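Local coordinates for protein glycoside transferase (Listeria monocytogenes, PDB 6R2M) that is a glycoside hydrolase that probably acts on exopolysaccharide outside the cell, and may have transferase activity, at residues D203-M209 against Y245-E251; M213-M217 against F267-Y271. The contacts are given in a common frame with arbitrary orientation. Residue numbers count along the deposited sequence, not the author numbering.

Contact 1: residues D203-M209 against Y245-E251; sequences DPSEVNM and YARYQRE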
ATOM      1  N   ASP A 203     -18.560   6.245  -1.260  1.00 10.63           N
ATOM      2  CA  ASP A 203     -19.770   5.451  -1.418  1.00 15.73           C
ATOM      3  C   ASP A 203     -20.868   6.090  -0.594  1.00 13.33           C
ATOM      4  O   ASP A 203     -20.594   6.681   0.457  1.00 13.31           O
ATOM      5  CB  ASP A 203     -19.526   3.999  -0.967  1.00 15.36           C
ATOM      6  CG  ASP A 203     -20.728   3.109  -1.187  1.00 19.08           C
ATOM      7  OD1 ASP A 203     -20.906   2.632  -2.324  1.00 28.15           O
ATOM      8  OD2 ASP A 203     -21.486   2.891  -0.223  1.00 16.96           O
ATOM      9  N   PRO A 204     -22.124   6.030  -1.044  1.00 17.47           N
ATOM     10  CA  PRO A 204     -23.190   6.707  -0.295  1.00 17.09           C
ATOM     11  C   PRO A 204     -23.455   6.119   1.084  1.00 17.31           C
ATOM     12  O   PRO A 204     -24.017   6.822   1.928  1.00 23.82           O
ATOM     13  CB  PRO A 204     -24.422   6.579  -1.207  1.00 19.67           C
ATOM     14  CG  PRO A 204     -24.009   5.743  -2.366  1.00 26.59           C
ATOM     15  CD  PRO A 204     -22.517   5.729  -2.429  1.00 22.90           C
ATOM     16  N   SER A 205     -23.067   4.874   1.359  1.00 16.35           N
ATOM     17  CA  SER A 205     -23.436   4.302   2.653  1.00 21.34           C
ATOM     18  C   SER A 205     -22.351   3.495   3.350  1.00 12.61           C
ATOM     19  O   SER A 205     -22.490   3.251   4.552  1.00 20.16           O
ATOM     20  CB  SER A 205     -24.675   3.414   2.504  1.00 24.79           C
ATOM     21  OG  SER A 205     -24.465   2.438   1.505  1.00 28.25           O
ATOM     22  N   GLU A 206     -21.290   3.068   2.678  1.00 14.43           N
ATOM     23  CA  GLU A 206     -20.317   2.171   3.284  1.00 12.75           C
ATOM     24  C   GLU A 206     -18.915   2.758   3.202  1.00 11.95           C
ATOM     25  O   GLU A 206     -18.565   3.424   2.221  1.00 11.47           O
ATOM     26  CB  GLU A 206     -20.336   0.813   2.580  1.00 13.87           C
ATOM     27  CG  GLU A 206     -19.481  -0.244   3.218  1.00 12.76           C
ATOM     28  CD  GLU A 206     -19.581  -1.562   2.472  1.00 15.31           C
ATOM     29  OE1 GLU A 206     -19.120  -1.636   1.307  1.00 17.03           O
ATOM     30  OE2 GLU A 206     -20.127  -2.531   3.051  1.00 17.79           O
ATOM     31  N   VAL A 207     -18.105   2.489   4.232  1.00  9.14           N
ATOM     32  CA  VAL A 207     -16.673   2.764   4.179  1.00  5.14           C
ATOM     33  C   VAL A 207     -15.919   1.445   4.203  1.00  9.04           C
ATOM     34  O   VAL A 207     -16.340   0.485   4.859  1.00  9.56           O
ATOM     35  CB  VAL A 207     -16.186   3.678   5.324  1.00  6.77           C
ATOM     36  CG1 VAL A 207     -16.820   5.062   5.201  1.00  7.98           C
ATOM     37  CG2 VAL A 207     -16.486   3.057   6.672  1.00  9.52           C
ATOM     38  N   ASN A 208     -14.803   1.404   3.481  1.00  6.74           N
ATOM     39  CA  ASN A 208     -13.886   0.270   3.490  1.00  5.94           C
ATOM     40  C   ASN A 208     -12.729   0.607   4.429  1.00  6.44           C
ATOM     41  O   ASN A 208     -12.024   1.597   4.213  1.00  7.79           O
ATOM     42  CB  ASN A 208     -13.390   0.007   2.068  1.00  9.14           C
ATOM     43  CG  ASN A 208     -12.554  -1.240   1.959  1.00 10.27           C
ATOM     44  OD1 ASN A 208     -11.685  -1.493   2.785  1.00 11.09           O
ATOM     45  ND2 ASN A 208     -12.808  -2.030   0.926  1.00 12.07           N
ATOM     46  N   MET A 209     -12.541  -0.201   5.479  1.00  5.08           N
ATOM     47  CA  MET A 209     -11.567   0.169   6.502  1.00  4.46           C
ATOM     48  C   MET A 209     -10.119   0.022   6.036  1.00  6.86           C
ATOM     49  O   MET A 209      -9.230   0.596   6.674  1.00  6.65           O
ATOM     50  CB  MET A 209     -11.811  -0.643   7.777  1.00  5.17           C
ATOM     51  CG  MET A 209     -13.099  -0.233   8.503  1.00  7.02           C
ATOM     52  SD  MET A 209     -13.078   1.485   9.086  1.00  8.81           S
ATOM     53  CE  MET A 209     -12.026   1.305  10.515  1.00 11.08           C
ATOM     54  N   TYR A 245     -13.934  -4.170  12.278  1.00  7.91           N
ATOM     55  CA  TYR A 245     -14.491  -4.902  11.154  1.00  8.73           C
ATOM     56  C   TYR A 245     -14.007  -4.331   9.826  1.00  7.11           C
ATOM     57  O   TYR A 245     -13.486  -3.214   9.751  1.00  8.43           O
ATOM     58  CB  TYR A 245     -16.015  -4.893  11.246  1.00  8.72           C
ATOM     59  CG  TYR A 245     -16.478  -5.706  12.432  1.00  9.33           C
ATOM     60  CD1 TYR A 245     -16.450  -7.086  12.388  1.00 10.80           C
ATOM     61  CD2 TYR A 245     -16.900  -5.090  13.602  1.00 12.87           C
ATOM     62  CE1 TYR A 245     -16.865  -7.845  13.480  1.00 13.74           C
ATOM     63  CE2 TYR A 245     -17.322  -5.839  14.693  1.00 11.86           C
ATOM     64  CZ  TYR A 245     -17.296  -7.209  14.622  1.00 13.13           C
ATOM     65  OH  TYR A 245     -17.707  -7.954  15.709  1.00 16.89           O
ATOM     66  N   ALA A 246     -14.177  -5.134   8.766  1.00  6.84           N
ATOM     67  CA  ALA A 246     -13.644  -4.778   7.455  1.00  9.35           C
ATOM     68  C   ALA A 246     -14.380  -3.613   6.814  1.00  8.26           C
ATOM     69  O   ALA A 246     -13.763  -2.830   6.079  1.00  6.96           O
ATOM     70  CB  ALA A 246     -13.692  -5.988   6.527  1.00  7.21           C
ATOM     71  N   ARG A 247     -15.691  -3.501   7.034  1.00  8.10           N
ATOM     72  CA  ARG A 247     -16.486  -2.456   6.400  1.00  7.77           C
ATOM     73  C   ARG A 247     -17.578  -1.996   7.350  1.00  7.64           C
ATOM     74  O   ARG A 247     -18.147  -2.813   8.075  1.00  9.39           O
ATOM     75  CB  ARG A 247     -17.140  -2.940   5.105  1.00  8.73           C
ATOM     76  CG  ARG A 247     -16.168  -3.242   3.983  1.00 10.36           C
ATOM     77  CD  ARG A 247     -16.842  -4.007   2.888  1.00 14.79           C
ATOM     78  NE  ARG A 247     -15.970  -4.171   1.726  1.00 19.64           N
ATOM     79  CZ  ARG A 247     -15.231  -5.245   1.480  1.00 26.44           C
ATOM     80  NH1 ARG A 247     -15.240  -6.271   2.322  1.00 28.37           N
ATOM     81  NH2 ARG A 247     -14.475  -5.292   0.387  1.00 27.05           N
ATOM     82  N   TYR A 248     -17.889  -0.693   7.322  1.00  8.07           N
ATOM     83  CA  TYR A 248     -18.929  -0.138   8.174  1.00 10.68           C
ATOM     84  C   TYR A 248     -19.933   0.687   7.377  1.00  8.14           C
ATOM     85  O   TYR A 248     -19.624   1.256   6.324  1.00  9.80           O
ATOM     86  CB  TYR A 248     -18.341   0.754   9.281  1.00  9.55           C
ATOM     87  CG  TYR A 248     -17.599   0.022  10.367  1.00  7.96           C
ATOM     88  CD1 TYR A 248     -16.275  -0.376  10.183  1.00  9.11           C
ATOM     89  CD2 TYR A 248     -18.208  -0.253  11.580  1.00  9.49           C
ATOM     90  CE1 TYR A 248     -15.587  -1.041  11.173  1.00  8.56           C
ATOM     91  CE2 TYR A 248     -17.528  -0.928  12.581  1.00  9.13           C
ATOM     92  CZ  TYR A 248     -16.216  -1.316  12.367  1.00  8.88           C
ATOM     93  OH  TYR A 248     -15.520  -1.978  13.348  1.00  9.44           O
ATOM     94  N   GLN A 249     -21.153   0.742   7.900  1.00 10.44           N
ATOM     95  CA  GLN A 249     -22.179   1.627   7.378  1.00 10.99           C
ATOM     96  C   GLN A 249     -22.025   3.002   8.026  1.00 11.09           C
ATOM     97  O   GLN A 249     -21.962   3.117   9.253  1.00 14.75           O
ATOM     98  CB  GLN A 249     -23.560   1.034   7.655  1.00 14.29           C
ATOM     99  CG  GLN A 249     -23.778  -0.310   6.986  1.00 14.38           C
ATOM    100  CD  GLN A 249     -24.002  -0.186   5.491  1.00 17.37           C
ATOM    101  OE1 GLN A 249     -24.889   0.548   5.048  1.00 20.97           O
ATOM    102  NE2 GLN A 249     -23.207  -0.903   4.706  1.00 14.07           N
ATOM    103  N   ARG A 250     -21.940   4.048   7.200  1.00 13.65           N
ATOM    104  CA  ARG A 250     -21.642   5.365   7.752  1.00 23.04           C
ATOM    105  C   ARG A 250     -22.798   5.933   8.558  1.00 24.04           C
ATOM    106  O   ARG A 250     -22.570   6.649   9.538  1.00 30.55           O
ATOM    107  CB  ARG A 250     -21.281   6.335   6.641  1.00 23.21           C
ATOM    108  CG  ARG A 250     -19.825   6.354   6.350  1.00 23.24           C
ATOM    109  CD  ARG A 250     -19.418   7.699   5.823  1.00 24.79           C
ATOM    110  NE  ARG A 250     -20.403   8.269   4.909  1.00 20.51           N
ATOM    111  CZ  ARG A 250     -20.599   7.860   3.660  1.00 17.82           C
ATOM    112  NH1 ARG A 250     -19.879   6.866   3.158  1.00 20.38           N
ATOM    113  NH2 ARG A 250     -21.512   8.459   2.903  1.00 20.92           N
ATOM    114  N   GLU A 251     -24.032   5.639   8.156  1.00 23.46           N
ATOM    115  CA  GLU A 251     -25.186   6.255   8.802  1.00 24.05           C
ATOM    116  C   GLU A 251     -25.366   5.743  10.225  1.00 27.05           C
ATOM    117  O   GLU A 251     -25.700   6.514  11.131  1.00 30.49           O
ATOM    118  CB  GLU A 251     -26.435   5.999   7.962  1.00 26.28           C
ATOM    119  CG  GLU A 251     -26.258   6.326   6.471  1.00 36.38           C
ATOM    120  CD  GLU A 251     -25.893   5.116   5.605  1.00 38.88           C
ATOM    121  OE1 GLU A 251     -26.669   4.809   4.673  1.00 38.11           O
ATOM    122  OE2 GLU A 251     -24.832   4.481   5.829  1.00 26.44           O
TER
HETATM  123  O   HOH W   1     -23.646  -0.845   1.674  1.00 21.52           O
HETATM  124  O   HOH W   2     -11.972  -3.870   4.366  1.00 13.38           O
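Strands 206-208 and 247-249 pair antiparallel, their axes 4.7 Å apart. Ahead of the second strand, Tyr245 N donates to Tyr248 OH (2.9 Å), which also bonds to Glu237 of helix 228-241, and Ala246 O accepts from Met209 N (3.0 Å). Arg247, in a non-hydrogen-bonded pair with Asn208, places its CD 3.6 Å from Glu206 OE2, but its NE stays 4.1 Å from Glu206 OE1, beyond a salt bridge; the acid instead bonds to Ser256. Tyr248 and Val207 form the hydrogen-bonded pair (Val207 N to Tyr248 O 2.9 Å, Tyr248 N to Val207 O 3.1 Å). Both side chains take the buried face, valine and tyrosine ring supplying apolar surface; Met209 CG lies 3.6 Å from Tyr248 CD1, Met209 SD, 4.9 Å from the ring centroid, adds an oblique Met-aromatic contact, and Phe233 meets the ring edge-to-face. Gln249, opposite Glu206, shares the polar face; its NE2 donates to a water (3.1 Å) and also bonds to Ser256. Arg250 continues the pairing, its N reaching Ser205 O at 2.8 Å, while its NH1 (2.8 Å) and NH2 (3.2 Å) both donate to Asp203 O. Asp203 OD2 forms an Asx turn with Ser205 N (3.0 Å). Backbone bonds thus set the register of strands far apart in sequence, Arg250 fastens the turn before the first, and alternating side chains give this two-stranded sheet a largely apolar inside and a polar outside.

Contact 2: residues M213-M217 against F267-Y271; sequences MLIAM and FLTQY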
ATOM      1  N   MET A 213      -7.895   3.120   6.921  1.00  6.13           N
ATOM      2  CA  MET A 213      -6.635   3.021   7.656  1.00  6.08           C
ATOM      3  C   MET A 213      -5.508   3.690   6.885  1.00  5.91           C
ATOM      4  O   MET A 213      -4.640   4.340   7.478  1.00  7.32           O
ATOM      5  CB  MET A 213      -6.268   1.554   7.932  1.00  7.14           C
ATOM      6  CG  MET A 213      -7.087   0.870   9.022  1.00  9.14           C
ATOM      7  SD  MET A 213      -7.211   1.791  10.563  1.00  8.16           S
ATOM      8  CE  MET A 213      -5.477   2.145  10.900  1.00  8.17           C
ATOM      9  N   LEU A 214      -5.504   3.550   5.559  1.00  6.41           N
ATOM     10  CA  LEU A 214      -4.446   4.194   4.784  1.00  5.70           C
ATOM     11  C   LEU A 214      -4.538   5.716   4.895  1.00  6.33           C
ATOM     12  O   LEU A 214      -3.514   6.397   4.993  1.00  7.74           O
ATOM     13  CB  LEU A 214      -4.513   3.742   3.327  1.00  5.67           C
ATOM     14  CG  LEU A 214      -4.072   2.281   3.133  1.00  5.43           C
ATOM     15  CD1 LEU A 214      -4.425   1.814   1.738  1.00 10.63           C
ATOM     16  CD2 LEU A 214      -2.565   2.152   3.391  1.00 11.49           C
ATOM     17  N   ILE A 215      -5.756   6.268   4.898  1.00  5.44           N
ATOM     18  CA  ILE A 215      -5.913   7.714   5.069  1.00  5.97           C
ATOM     19  C   ILE A 215      -5.436   8.133   6.448  1.00  6.00           C
ATOM     20  O   ILE A 215      -4.746   9.147   6.608  1.00  7.62           O
ATOM     21  CB  ILE A 215      -7.378   8.136   4.843  1.00  7.67           C
ATOM     22  CG1 ILE A 215      -7.814   7.772   3.429  1.00  7.03           C
ATOM     23  CG2 ILE A 215      -7.563   9.657   5.123  1.00  7.34           C
ATOM     24  CD1 ILE A 215      -9.307   7.820   3.236  1.00  7.56           C
ATOM     25  N   ALA A 216      -5.796   7.360   7.470  1.00  5.13           N
ATOM     26  CA  ALA A 216      -5.403   7.713   8.826  1.00  6.44           C
ATOM     27  C   ALA A 216      -3.893   7.735   8.970  1.00  7.99           C
ATOM     28  O   ALA A 216      -3.342   8.592   9.674  1.00  6.49           O
ATOM     29  CB  ALA A 216      -5.998   6.723   9.825  1.00  5.31           C
ATOM     30  N   MET A 217      -3.207   6.775   8.340  1.00  5.71           N
ATOM     31  CA  MET A 217      -1.753   6.764   8.421  1.00  5.22           C
ATOM     32  C   MET A 217      -1.138   7.938   7.662  1.00  8.31           C
ATOM     33  O   MET A 217      -0.179   8.550   8.138  1.00  8.69           O
ATOM     34  CB  MET A 217      -1.218   5.426   7.915  1.00  7.59           C
ATOM     35  CG  MET A 217      -1.300   4.398   9.031  1.00 13.58           C
ATOM     36  SD  MET A 217      -0.507   2.839   8.672  1.00 25.63           S
ATOM     37  CE  MET A 217      -1.585   2.349   7.403  1.00  9.09           C
ATOM     38  N   PHE A 267      -2.614  -2.913   8.966  1.00  8.13           N
ATOM     39  CA  PHE A 267      -2.466  -1.461   8.984  1.00  8.16           C
ATOM     40  C   PHE A 267      -2.782  -0.875  10.356  1.00  7.52           C
ATOM     41  O   PHE A 267      -2.155   0.110  10.742  1.00  8.18           O
ATOM     42  CB  PHE A 267      -3.344  -0.829   7.915  1.00  6.75           C
ATOM     43  CG  PHE A 267      -2.945  -1.206   6.518  1.00  5.39           C
ATOM     44  CD1 PHE A 267      -1.665  -1.648   6.242  1.00 11.65           C
ATOM     45  CD2 PHE A 267      -3.864  -1.141   5.491  1.00  8.66           C
ATOM     46  CE1 PHE A 267      -1.305  -2.013   4.954  1.00 10.93           C
ATOM     47  CE2 PHE A 267      -3.521  -1.489   4.205  1.00  8.32           C
ATOM     48  CZ  PHE A 267      -2.227  -1.935   3.929  1.00  9.02           C
ATOM     49  N   LEU A 268      -3.727  -1.465  11.104  1.00  6.97           N
ATOM     50  CA  LEU A 268      -3.948  -1.033  12.487  1.00  8.08           C
ATOM     51  C   LEU A 268      -2.702  -1.230  13.337  1.00  7.42           C
ATOM     52  O   LEU A 268      -2.360  -0.373  14.161  1.00  9.41           O
ATOM     53  CB  LEU A 268      -5.107  -1.805  13.106  1.00  9.32           C
ATOM     54  CG  LEU A 268      -6.495  -1.288  12.808  1.00  8.84           C
ATOM     55  CD1 LEU A 268      -7.491  -2.360  13.184  1.00 11.06           C
ATOM     56  CD2 LEU A 268      -6.729  -0.020  13.627  1.00 10.28           C
ATOM     57  N   THR A 269      -2.040  -2.377  13.189  1.00  8.27           N
ATOM     58  CA  THR A 269      -0.829  -2.640  13.947  1.00  9.31           C
ATOM     59  C   THR A 269       0.237  -1.596  13.637  1.00 10.49           C
ATOM     60  O   THR A 269       0.845  -1.029  14.553  1.00  9.88           O
ATOM     61  CB  THR A 269      -0.357  -4.058  13.642  1.00  8.55           C
ATOM     62  OG1 THR A 269      -1.382  -4.966  14.076  1.00  8.57           O
ATOM     63  CG2 THR A 269       0.945  -4.369  14.360  1.00 13.65           C
ATOM     64  N   GLN A 270       0.429  -1.286  12.346  1.00  9.04           N
ATOM     65  CA  GLN A 270       1.362  -0.233  11.945  1.00  9.26           C
ATOM     66  C   GLN A 270       0.959   1.121  12.517  1.00 10.02           C
ATOM     67  O   GLN A 270       1.808   1.879  12.999  1.00 10.59           O
ATOM     68  CB  GLN A 270       1.436  -0.136  10.421  1.00 10.17           C
ATOM     69  CG  GLN A 270       1.932  -1.394   9.753  1.00 11.78           C
ATOM     70  CD  GLN A 270       1.808  -1.334   8.237  1.00 12.94           C
ATOM     71  OE1 GLN A 270       1.870  -0.263   7.638  1.00 18.97           O
ATOM     72  NE2 GLN A 270       1.618  -2.489   7.614  1.00 14.55           N
ATOM     73  N   TYR A 271      -0.336   1.432  12.470  1.00  7.37           N
ATOM     74  CA  TYR A 271      -0.829   2.727  12.928  1.00  7.52           C
ATOM     75  C   TYR A 271      -0.650   2.886  14.435  1.00  7.45           C
ATOM     76  O   TYR A 271      -0.185   3.933  14.917  1.00  8.71           O
ATOM     77  CB  TYR A 271      -2.302   2.852  12.533  1.00  5.83           C
ATOM     78  CG  TYR A 271      -3.084   3.976  13.193  1.00  6.63           C
ATOM     79  CD1 TYR A 271      -3.119   5.241  12.620  1.00  9.29           C
ATOM     80  CD2 TYR A 271      -3.812   3.753  14.362  1.00  8.02           C
ATOM     81  CE1 TYR A 271      -3.859   6.258  13.187  1.00  9.32           C
ATOM     82  CE2 TYR A 271      -4.546   4.768  14.948  1.00  5.91           C
ATOM     83  CZ  TYR A 271      -4.560   6.014  14.358  1.00  6.49           C
ATOM     84  OH  TYR A 271      -5.291   7.016  14.950  1.00  8.71           O
TER
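Met213 points its CA-to-CB bond at the facing helix, and its flexible, unbranched chain fits between residues one turn apart: CB touches Phe267 CB (3.8 Å), SD meets Leu268 CD2 (3.6 Å) and CE reaches Tyr271 CB (3.6 Å). Leu214 leaves sideways, yet its CD2 lies over the Phe267 ring, 4.2 Å from the centroid, a CH-pi contact. At Ala216 the small side chain leaves room for an aromatic, and its CB rests 4.0 Å from Tyr271 CE1; the tyrosine hydroxyl finds its polar partner in Asp231. Met217, one turn beyond Met213, extends CE to Phe267 CB (3.7 Å) and CG to Tyr271 CB (4.0 Å). No hydrogen bond links the two segments, so apolar packing and the CH-pi contact join them. They run nearly parallel, 16° apart with axes 9.9 Å from each other, while helix 228-241 intervenes in sequence and packs against both. Parallel helices linked through a third are consistent with the (α/α)6 barrel of family 8 glycoside hydrolases.

The segments of the two contacts alternate along the chain, so they bring together the same two parts of it, one through strands and one through helices. Strand 206-208 of contact 1 runs straight into helix 209-223, with Asn208 as its N-cap, and that helix carries 213-217 of contact 2; strand 247-249 precedes helix 262-274, which carries 267-271. The centres are about 16 Å apart, contact 1 lying about 20 Å from the centre of the chain and contact 2 about 10 Å, so the strand pair is peripheral and the helix pair interior. Helix 228-241 bridges them: Phe230 touches both Met209 and Met213, and Leu234 touches Met209, Leu268 and Tyr271.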